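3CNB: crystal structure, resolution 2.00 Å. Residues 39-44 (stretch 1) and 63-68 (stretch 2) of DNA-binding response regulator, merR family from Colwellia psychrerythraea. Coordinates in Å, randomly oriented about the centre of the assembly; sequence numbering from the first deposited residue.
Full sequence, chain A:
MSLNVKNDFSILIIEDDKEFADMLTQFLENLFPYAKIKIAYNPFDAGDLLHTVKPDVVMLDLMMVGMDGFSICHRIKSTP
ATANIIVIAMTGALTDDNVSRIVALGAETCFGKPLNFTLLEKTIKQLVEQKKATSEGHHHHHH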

# COMPACT_ATOMS: atom_id res chain seq x y z
N ILE A 39 5.30 -8.97 2.52
CA ILE A 39 4.59 -9.06 1.25
C ILE A 39 3.45 -10.08 1.30
O ILE A 39 3.63 -11.20 1.76
N ALA A 40 2.29 -9.66 0.80
CA ALA A 40 1.21 -10.55 0.50
C ALA A 40 1.09 -10.64 -1.02
O ALA A 40 0.83 -9.64 -1.71
N TYR A 41 1.31 -11.86 -1.55
CA TYR A 41 1.37 -12.10 -2.99
C TYR A 41 0.04 -12.45 -3.59
O TYR A 41 -0.07 -12.57 -4.81
N ASN A 42 -0.97 -12.64 -2.76
CA ASN A 42 -2.27 -13.09 -3.24
C ASN A 42 -3.35 -12.53 -2.33
O ASN A 42 -3.02 -12.12 -1.23
N PRO A 43 -4.64 -12.54 -2.76
CA PRO A 43 -5.69 -11.91 -1.94
C PRO A 43 -5.90 -12.48 -0.53
O PRO A 43 -6.23 -11.71 0.38
N PHE A 44 -5.71 -13.79 -0.33
CA PHE A 44 -5.95 -14.39 0.99
C PHE A 44 -4.90 -13.91 1.97
O PHE A 44 -5.21 -13.51 3.11
N MET A 63 -4.47 -3.77 -9.05
CA MET A 63 -4.62 -4.63 -10.21
C MET A 63 -4.18 -6.04 -9.87
O MET A 63 -3.88 -6.83 -10.78
N MET A 64 -4.16 -6.35 -8.57
CA MET A 64 -3.94 -7.71 -8.10
C MET A 64 -5.12 -8.53 -8.63
O MET A 64 -6.27 -8.09 -8.54
N VAL A 65 -4.80 -9.67 -9.25
CA VAL A 65 -5.78 -10.53 -9.89
C VAL A 65 -6.60 -11.23 -8.80
O VAL A 65 -6.03 -11.83 -7.88
N GLY A 66 -7.92 -11.12 -8.89
CA GLY A 66 -8.80 -11.81 -7.95
C GLY A 66 -9.10 -11.07 -6.65
O GLY A 66 -9.55 -11.68 -5.67
N MET A 67 -8.83 -9.77 -6.62
CA MET A 67 -9.29 -8.92 -5.53
C MET A 67 -9.64 -7.52 -6.01
O MET A 67 -9.04 -6.99 -6.94
N ASP A 68 -10.64 -6.93 -5.37
CA ASP A 68 -11.08 -5.60 -5.69
C ASP A 68 -10.35 -4.65 -4.73
O ASP A 68 -10.72 -4.56 -3.58

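Packing of residues 39-44, where a strand ends and a helix begins, against the irregular segment 63-68 of the same chain. The contact is small, burying 213 Å² summed over both sides, and it rests on van der Waals packing; no hydrogen bond crosses between the stretches. Three side chains leave the backbone toward the opposing stretch: Pro-43 from the first, Met-64 and Met-67 from the second.

Apolar contacts between side chains centre on Pro-43, whose ring, puckered C-gamma exo, lies in the first turn of the helix. One pair joins Pro-43 CD to Met-64 SD at 4.0 Å, the other Pro-43 CB to Met-67 CB at 3.8 Å. The latter falls where the backbones draw near, with Pro-43 CA and Met-67 CA 5.9 Å apart. Met-67 (chi1 p, chi2 t, chi3 t) starts toward the proline, but its end leads away, so its contact is made near the root of the side chain.

Side chain against backbone: buried Met-64 is nearly extended through chi1 and chi2 (both t) and turns at chi3 (m, -81°). This length lets it span the wider gap to the loop, where Asn-42 CA and Met-64 CA are 7.4 Å apart. Its SD lies 3.6 Å from Asn-42 C and 3.6 Å from Pro-43 N, against the peptide link entering the helix, while its CE reaches Ala-40 O at 3.7 Å and Tyr-41 O at 3.6 Å. From the first stretch, Pro-43 CG meets the backbone of the type II turn formed by Met-64 to Met-67, 3.8 Å from Val-65 O and 3.5 Å from Gly-66 O; the Val-65 side chain (chi1 t) points sideways. Gly-66 adopts phi/psi of 86/16, at which a CB would be jammed against the preceding carbonyl O; an ideal CB would also stand 3.9 Å from Pro-43 CG.

The polar side chains form no hydrogen bond across the contact; two of them cap helices. Asn-42 (chi1 p) points away from the second stretch and N-caps the helix, its side chain capping a backbone N just past the stretch. Asp-68 (chi1 t), out of reach of the first stretch, likewise N-caps the helix that follows it. Tyr-41 (chi1 m) also points away, and its OH is hydrogen-bonded elsewhere in the structure.

Outside the contact, Ile-39 (m, t), Phe-44 (chi1 t) and Met-63 (m, t, m) do not touch the opposing stretch.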

# COMPACT_ATOMS: atom_id res chain seq x y z
CB ILE A 39 5.53 -9.44 0.06
CG1 ILE A 39 6.77 -8.55 0.03
CG2 ILE A 39 4.79 -9.32 -1.24
CD1 ILE A 39 7.92 -9.16 -0.76
CB ALA A 40 -0.05 -10.04 1.13
CB TYR A 41 2.35 -13.25 -3.29
CG TYR A 41 3.81 -12.93 -3.07
CD1 TYR A 41 4.49 -12.06 -3.92
CD2 TYR A 41 4.51 -13.51 -2.02
CE1 TYR A 41 5.85 -11.77 -3.71
CE2 TYR A 41 5.85 -13.23 -1.81
CZ TYR A 41 6.51 -12.36 -2.66
OH TYR A 41 7.85 -12.10 -2.43
CB ASN A 42 -2.32 -14.63 -3.29
CG ASN A 42 -2.13 -15.26 -1.94
OD1 ASN A 42 -2.97 -15.13 -1.04
ND2 ASN A 42 -1.02 -15.98 -1.78
CB PRO A 43 -6.96 -12.08 -2.78
CG PRO A 43 -6.48 -12.37 -4.17
CD PRO A 43 -5.19 -13.10 -4.02
CB PHE A 44 -5.93 -15.94 0.95
CG PHE A 44 -6.06 -16.56 2.31
CD1 PHE A 44 -7.32 -16.88 2.83
CD2 PHE A 44 -4.93 -16.82 3.10
CE1 PHE A 44 -7.45 -17.45 4.10
CE2 PHE A 44 -5.03 -17.37 4.37
CZ PHE A 44 -6.31 -17.70 4.88
CB MET A 63 -3.84 -4.08 -11.40
CG MET A 63 -4.39 -2.77 -11.94
SD MET A 63 -3.96 -2.47 -13.64
CE MET A 63 -2.24 -2.99 -13.65
CB MET A 64 -3.79 -7.80 -6.57
CG MET A 64 -3.83 -9.22 -6.02
SD MET A 64 -3.48 -9.49 -4.28
CE MET A 64 -1.71 -9.43 -4.37
CB VAL A 65 -5.08 -11.57 -10.82
CG1 VAL A 65 -6.08 -12.56 -11.43
CG2 VAL A 65 -4.31 -10.86 -11.92
CB MET A 67 -8.33 -8.89 -4.32
CG MET A 67 -7.08 -8.03 -4.44
SD MET A 67 -6.45 -7.47 -2.81
CE MET A 67 -5.64 -6.02 -3.48
CB ASP A 68 -12.59 -5.55 -5.48
CG ASP A 68 -13.23 -4.22 -5.86
OD1 ASP A 68 -14.46 -4.21 -6.08
OD2 ASP A 68 -12.54 -3.19 -5.93